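Local coordinates for protein transcriptional regulator, LacI family (Lactobacillus brevis, PDB 3JY6) that probably regulates transcription by binding operator DNA, its periplasmic-binding-protein-like domain, the part present here, presumably sensing a small effector, at residues Y20-L25 / I68-S73; R51-L56 / Q79-Q84. All coordinates share one frame; numbering follows the deposited sequence.

Interaction 1: residues Y20-L25 / I68-S73; sequences YFSTEL and ILQSFS
Gln70, the last residue of strand 66-70, reaches across to the N-terminal part of helix 20-34 and touches three of its side chains, Phe21, Ser22 and Leu25, showing how one amide can tie a strand end to a helix start. Its carboxamide oxygen takes the one hydrogen bond between the segments, from Ser22 OG to Gln70 OE1 at 2.8 Å; the hydroxyl lies in the carbonyl plane, with a C=O...O angle of 147°. The other branch, NE2, lies with CD beside the ring of Phe21, where CE2 is 3.9 Å from Gln70 CD. That carbon sits at the ring edge, in the ring plane, and the amide is turned 77° against the ring. Nearer the backbone, Leu25 CD2 lies against the aliphatic stem, 3.5 Å from Gln70 CG, and also touches CB. The glutamine chain leaves with CG anti to the backbone N and then bends at chi2 (-98°), which turns the amide to the serine while the stem stays against the leucine. Cutting this side chain back to an alanine is likely to leave Ser22 OG without this acceptor and to open a gap between Phe21 and Leu25. Strand 66-70 runs beside strand 9-14, whose Val14 touches both Ser22 and Gln70. The contact thus packs the helix following the first strand against the C-terminal end of a neighbouring parallel strand, as in the Rossmann-like lobes of periplasmic-binding-protein folds.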
loop_
_atom_site.group_PDB
_atom_site.type_symbol
_atom_site.label_atom_id
_atom_site.label_comp_id
_atom_site.label_asym_id
_atom_site.label_seq_id
_atom_site.Cartn_x
_atom_site.Cartn_y
_atom_site.Cartn_z
ATOM N N TYR A 20 -1.117 2.599 -3.499
ATOM C CA TYR A 20 -2.085 1.513 -3.558
ATOM C C TYR A 20 -2.333 1.157 -5.032
ATOM O O TYR A 20 -2.571 -0.004 -5.366
ATOM C CB TYR A 20 -3.378 1.970 -2.884
ATOM C CG TYR A 20 -4.559 1.039 -3.033
ATOM C CD1 TYR A 20 -4.726 -0.067 -2.198
ATOM C CD2 TYR A 20 -5.538 1.291 -3.988
ATOM C CE1 TYR A 20 -5.840 -0.891 -2.310
ATOM C CE2 TYR A 20 -6.654 0.475 -4.109
ATOM C CZ TYR A 20 -6.800 -0.612 -3.265
ATOM O OH TYR A 20 -7.918 -1.415 -3.377
ATOM N N PHE A 21 -2.275 2.165 -5.903
ATOM C CA PHE A 21 -2.481 1.970 -7.338
ATOM C C PHE A 21 -1.512 0.924 -7.895
ATOM O O PHE A 21 -1.872 0.126 -8.753
ATOM C CB PHE A 21 -2.261 3.288 -8.092
ATOM C CG PHE A 21 -2.425 3.177 -9.586
ATOM C CD1 PHE A 21 -3.680 3.313 -10.176
ATOM C CD2 PHE A 21 -1.322 2.926 -10.408
ATOM C CE1 PHE A 21 -3.843 3.206 -11.563
ATOM C CE2 PHE A 21 -1.467 2.815 -11.797
ATOM C CZ PHE A 21 -2.735 2.957 -12.382
ATOM N N SER A 22 -0.280 0.947 -7.405
ATOM C CA SER A 22 0.745 0.026 -7.863
ATOM C C SER A 22 0.560 -1.396 -7.373
ATOM O O SER A 22 0.645 -2.345 -8.151
ATOM C CB SER A 22 2.125 0.523 -7.432
ATOM O OG SER A 22 2.475 1.667 -8.174
ATOM N N THR A 23 0.317 -1.550 -6.081
ATOM C CA THR A 23 0.148 -2.881 -5.533
ATOM C C THR A 23 -1.073 -3.567 -6.099
ATOM O O THR A 23 -1.046 -4.770 -6.291
ATOM C CB THR A 23 0.077 -2.851 -4.003
ATOM O OG1 THR A 23 -0.929 -1.921 -3.580
ATOM C CG2 THR A 23 1.422 -2.452 -3.432
ATOM N N GLU A 24 -2.134 -2.807 -6.372
ATOM C CA GLU A 24 -3.357 -3.380 -6.948
ATOM C C GLU A 24 -3.057 -3.726 -8.392
ATOM O O GLU A 24 -3.504 -4.751 -8.905
ATOM C CB GLU A 24 -4.541 -2.386 -6.936
ATOM C CG GLU A 24 -5.366 -2.387 -5.669
ATOM C CD GLU A 24 -6.038 -3.724 -5.444
ATOM O OE1 GLU A 24 -6.948 -4.077 -6.222
ATOM O OE2 GLU A 24 -5.648 -4.443 -4.503
ATOM N N LEU A 25 -2.339 -2.828 -9.059
ATOM C CA LEU A 25 -1.965 -3.046 -10.451
ATOM C C LEU A 25 -1.317 -4.418 -10.514
ATOM O O LEU A 25 -1.698 -5.260 -11.328
ATOM C CB LEU A 25 -0.954 -1.998 -10.918
ATOM C CG LEU A 25 -0.700 -1.986 -12.416
ATOM C CD1 LEU A 25 -1.857 -1.273 -13.075
ATOM C CD2 LEU A 25 0.587 -1.261 -12.731
ATOM N N ILE A 68 6.457 -5.218 -17.693
ATOM C CA ILE A 68 5.259 -4.395 -17.640
ATOM C C ILE A 68 5.769 -3.147 -16.935
ATOM O O ILE A 68 6.244 -3.200 -15.790
ATOM C CB ILE A 68 4.123 -5.068 -16.866
ATOM C CG1 ILE A 68 3.731 -6.374 -17.574
ATOM C CG2 ILE A 68 2.939 -4.131 -16.791
ATOM C CD1 ILE A 68 2.544 -7.088 -16.988
ATOM N N LEU A 69 5.699 -2.027 -17.639
ATOM C CA LEU A 69 6.240 -0.781 -17.123
ATOM C C LEU A 69 5.229 0.252 -16.631
ATOM O O LEU A 69 4.443 0.791 -17.409
ATOM C CB LEU A 69 7.118 -0.166 -18.214
ATOM C CG LEU A 69 8.076 0.977 -17.914
ATOM C CD1 LEU A 69 9.193 0.489 -16.995
ATOM C CD2 LEU A 69 8.662 1.488 -19.239
ATOM N N GLN A 70 5.251 0.528 -15.333
ATOM C CA GLN A 70 4.352 1.522 -14.761
ATOM C C GLN A 70 5.262 2.519 -14.059
ATOM O O GLN A 70 5.022 2.903 -12.909
ATOM C CB GLN A 70 3.387 0.863 -13.759
ATOM C CG GLN A 70 2.197 1.740 -13.326
ATOM C CD GLN A 70 2.418 2.437 -12.002
ATOM O OE1 GLN A 70 2.643 1.792 -10.975
ATOM N NE2 GLN A 70 2.343 3.767 -12.013
ATOM N N SER A 71 6.325 2.913 -14.754
ATOM C CA SER A 71 7.296 3.844 -14.200
ATOM C C SER A 71 7.746 4.977 -15.124
ATOM O O SER A 71 7.069 5.300 -16.100
ATOM C CB SER A 71 8.501 3.063 -13.684
ATOM O OG SER A 71 8.538 1.781 -14.282
ATOM N N PHE A 72 8.903 5.555 -14.812
ATOM C CA PHE A 72 9.454 6.709 -15.524
ATOM C C PHE A 72 10.286 6.534 -16.799
ATOM O O PHE A 72 10.362 7.457 -17.601
ATOM C CB PHE A 72 10.286 7.524 -14.536
ATOM C CG PHE A 72 9.786 7.458 -13.118
ATOM C CD1 PHE A 72 8.587 8.069 -12.757
ATOM C CD2 PHE A 72 10.525 6.790 -12.137
ATOM C CE1 PHE A 72 8.128 8.021 -11.430
ATOM C CE2 PHE A 72 10.079 6.735 -10.815
ATOM C CZ PHE A 72 8.880 7.351 -10.458
ATOM N N SER A 73 10.922 5.384 -16.982
ATOM C CA SER A 73 11.770 5.143 -18.154
ATOM C C SER A 73 11.136 5.388 -19.515
ATOM O O SER A 73 10.061 4.849 -19.814
ATOM C CB SER A 73 12.303 3.710 -18.131
ATOM O OG SER A 73 13.237 3.521 -17.093
#

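Interaction 2: residues R51-L56 / Q79-Q84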
loop_
_atom_site.group_PDB
_atom_site.type_symbol
_atom_site.label_atom_id
_atom_site.label_comp_id
_atom_site.label_asym_id
_atom_site.label_seq_id
_atom_site.Cartn_x
_atom_site.Cartn_y
_atom_site.Cartn_z
ATOM N N ARG A 51 17.401 4.433 -9.913
ATOM C CA ARG A 51 17.118 3.147 -9.301
ATOM C C ARG A 51 16.512 2.259 -10.378
ATOM O O ARG A 51 16.883 1.097 -10.542
ATOM C CB ARG A 51 16.136 3.330 -8.143
ATOM C CG ARG A 51 15.730 2.041 -7.441
ATOM C CD ARG A 51 16.930 1.234 -6.954
ATOM N NE ARG A 51 16.506 0.014 -6.278
ATOM C CZ ARG A 51 17.312 -1.002 -5.971
ATOM N NH1 ARG A 51 18.605 -0.950 -6.282
ATOM N NH2 ARG A 51 16.817 -2.077 -5.363
ATOM N N GLU A 52 15.583 2.835 -11.126
ATOM C CA GLU A 52 14.914 2.117 -12.191
ATOM C C GLU A 52 15.903 1.517 -13.205
ATOM O O GLU A 52 15.737 0.373 -13.641
ATOM C CB GLU A 52 13.933 3.060 -12.887
ATOM C CG GLU A 52 13.159 2.439 -14.013
ATOM C CD GLU A 52 11.879 3.208 -14.332
ATOM O OE1 GLU A 52 11.206 2.853 -15.315
ATOM O OE2 GLU A 52 11.540 4.160 -13.593
ATOM N N LYS A 53 16.928 2.282 -13.569
ATOM C CA LYS A 53 17.922 1.820 -14.542
ATOM C C LYS A 53 18.664 0.584 -14.068
ATOM O O LYS A 53 18.918 -0.339 -14.852
ATOM C CB LYS A 53 18.934 2.928 -14.857
ATOM C CG LYS A 53 18.434 3.969 -15.830
ATOM C CD LYS A 53 19.419 5.124 -15.923
ATOM C CE LYS A 53 18.945 6.145 -16.922
ATOM N NZ LYS A 53 18.837 5.526 -18.263
ATOM N N THR A 54 19.019 0.548 -12.788
ATOM C CA THR A 54 19.725 -0.627 -12.304
ATOM C C THR A 54 18.765 -1.801 -12.229
ATOM O O THR A 54 19.173 -2.937 -12.421
ATOM C CB THR A 54 20.419 -0.390 -10.941
ATOM O OG1 THR A 54 19.737 -1.112 -9.907
ATOM C CG2 THR A 54 20.492 1.093 -10.628
ATOM N N LEU A 55 17.480 -1.541 -11.986
ATOM C CA LEU A 55 16.515 -2.639 -11.939
ATOM C C LEU A 55 16.393 -3.223 -13.353
ATOM O O LEU A 55 16.393 -4.445 -13.542
ATOM C CB LEU A 55 15.153 -2.148 -11.445
ATOM C CG LEU A 55 15.071 -1.715 -9.974
ATOM C CD1 LEU A 55 13.629 -1.310 -9.633
ATOM C CD2 LEU A 55 15.519 -2.851 -9.072
ATOM N N LEU A 56 16.307 -2.342 -14.345
ATOM C CA LEU A 56 16.204 -2.787 -15.731
ATOM C C LEU A 56 17.457 -3.579 -16.151
ATOM O O LEU A 56 17.361 -4.588 -16.853
ATOM C CB LEU A 56 16.019 -1.582 -16.662
ATOM C CG LEU A 56 14.631 -0.915 -16.750
ATOM C CD1 LEU A 56 14.782 0.430 -17.479
ATOM C CD2 LEU A 56 13.639 -1.836 -17.457
ATOM N N GLN A 79 15.419 0.754 -24.492
ATOM C CA GLN A 79 16.030 0.174 -25.678
ATOM C C GLN A 79 17.520 -0.021 -25.405
ATOM O O GLN A 79 18.054 -1.104 -25.601
ATOM C CB GLN A 79 15.849 1.105 -26.884
ATOM C CG GLN A 79 16.586 0.668 -28.143
ATOM C CD GLN A 79 16.033 -0.616 -28.725
ATOM O OE1 GLN A 79 14.815 -0.823 -28.767
ATOM N NE2 GLN A 79 16.923 -1.480 -29.199
ATOM N N GLU A 80 18.176 1.032 -24.935
ATOM C CA GLU A 80 19.604 1.001 -24.656
ATOM C C GLU A 80 20.016 -0.043 -23.626
ATOM O O GLU A 80 21.147 -0.534 -23.659
ATOM C CB GLU A 80 20.080 2.400 -24.232
ATOM C CG GLU A 80 20.894 3.119 -25.314
ATOM C CD GLU A 80 20.751 4.646 -25.300
ATOM O OE1 GLU A 80 20.736 5.250 -24.203
ATOM O OE2 GLU A 80 20.671 5.250 -26.400
ATOM N N ILE A 81 19.103 -0.399 -22.723
ATOM C CA ILE A 81 19.396 -1.395 -21.690
ATOM C C ILE A 81 18.950 -2.824 -22.017
ATOM O O ILE A 81 19.736 -3.757 -21.893
ATOM C CB ILE A 81 18.767 -0.994 -20.332
ATOM C CG1 ILE A 81 19.436 0.276 -19.808
ATOM C CG2 ILE A 81 18.926 -2.128 -19.320
ATOM C CD1 ILE A 81 18.806 0.837 -18.533
ATOM N N LEU A 82 17.700 -3.000 -22.442
ATOM C CA LEU A 82 17.187 -4.336 -22.745
ATOM C C LEU A 82 17.293 -4.774 -24.217
ATOM O O LEU A 82 17.226 -5.971 -24.524
ATOM C CB LEU A 82 15.739 -4.436 -22.266
ATOM C CG LEU A 82 15.530 -4.030 -20.799
ATOM C CD1 LEU A 82 14.068 -4.175 -20.411
ATOM C CD2 LEU A 82 16.386 -4.910 -19.900
ATOM N N HIS A 83 17.434 -3.806 -25.117
ATOM C CA HIS A 83 17.569 -4.084 -26.544
ATOM C C HIS A 83 16.467 -4.952 -27.127
ATOM O O HIS A 83 16.714 -5.792 -27.996
ATOM C CB HIS A 83 18.919 -4.737 -26.810
ATOM C CG HIS A 83 20.068 -3.967 -26.252
ATOM N ND1 HIS A 83 20.463 -2.749 -26.762
ATOM C CD2 HIS A 83 20.894 -4.226 -25.211
ATOM C CE1 HIS A 83 21.486 -2.292 -26.059
ATOM N NE2 HIS A 83 21.766 -3.168 -25.113
ATOM N N GLN A 84 15.250 -4.747 -26.642
ATOM C CA GLN A 84 14.096 -5.487 -27.126
ATOM C C GLN A 84 14.249 -6.997 -27.005
ATOM O O GLN A 84 13.711 -7.752 -27.813
ATOM C CB GLN A 84 13.805 -5.099 -28.578
ATOM C CG GLN A 84 13.200 -3.707 -28.723
ATOM C CD GLN A 84 12.750 -3.410 -30.135
ATOM O OE1 GLN A 84 12.108 -4.239 -30.770
ATOM N NE2 GLN A 84 13.075 -2.210 -30.634
#
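Ile81 and Leu82, at the end of helix 75-82, pack against the side chain and backbone of Leu56 on helix 49-60, an example of two helices meeting through branched aliphatic groups without a hydrogen bond between these segments. Both branches of Ile81 meet Leu56, and the longer one goes on to Lys53. CG2 lies 4.0 Å from Leu56 CB and also meets the backbone carbonyl of Leu56, whereas CD1 touches the same CB and extends to 3.9 Å from Lys53 O. With CG1 anti to the carbonyl carbon (chi1 -66°), the longer branch spans from Leu56 back to Lys53, whose CG it also approaches. Leu82 works through both methyls: CD1 is 3.8 Å from Leu56 CD2, and CD2 comes to 3.2 Å from Leu56 O, a close approach of a methyl to a carbonyl oxygen. The side chain of Leu56 crosses those of Ile81 and Leu82 at about a right angle. Further out, Leu67 of strand 66-70 touches both Leu56 and Leu82, so the sheet backs the leucine pair. Just after the helix, His83 takes a positive phi of 54°, and its N bonds to Gln79 O at 2.8 Å. Beyond this turn, Gln84 NE2 donates to Gln79 OE1 at 2.9 Å, linking the departing chain to the last helical turn. Two successive helices packed side by side on one face of a parallel sheet are characteristic of a three-layer alpha/beta/alpha, Rossmann-like lobe.

Interaction 1 and interaction 2 have centres about 16 Å apart and lie in the same lobe, joined through strand 66-70 and the loop that follows it. Glu52 of segment 51-56 makes the direct connection: its OE1 is 2.8 Å from Ser73 OG and its OE2 is 3.2 Å from Phe72 N, both probable hydrogen bonds, so one carboxylate holds the chain just past Gln70. Leu56, central to interaction 2, adds a contact of its CD1 with Ser73 OG at 3.5 Å. Their segments alternate along the chain, with 68-73 falling between 51-56 and 79-84. Interaction 1 is buried, its centre about 8 Å from the centre of the chain, whereas interaction 2, about 22 Å out, is only partly buried; residues of both reach the second subunit.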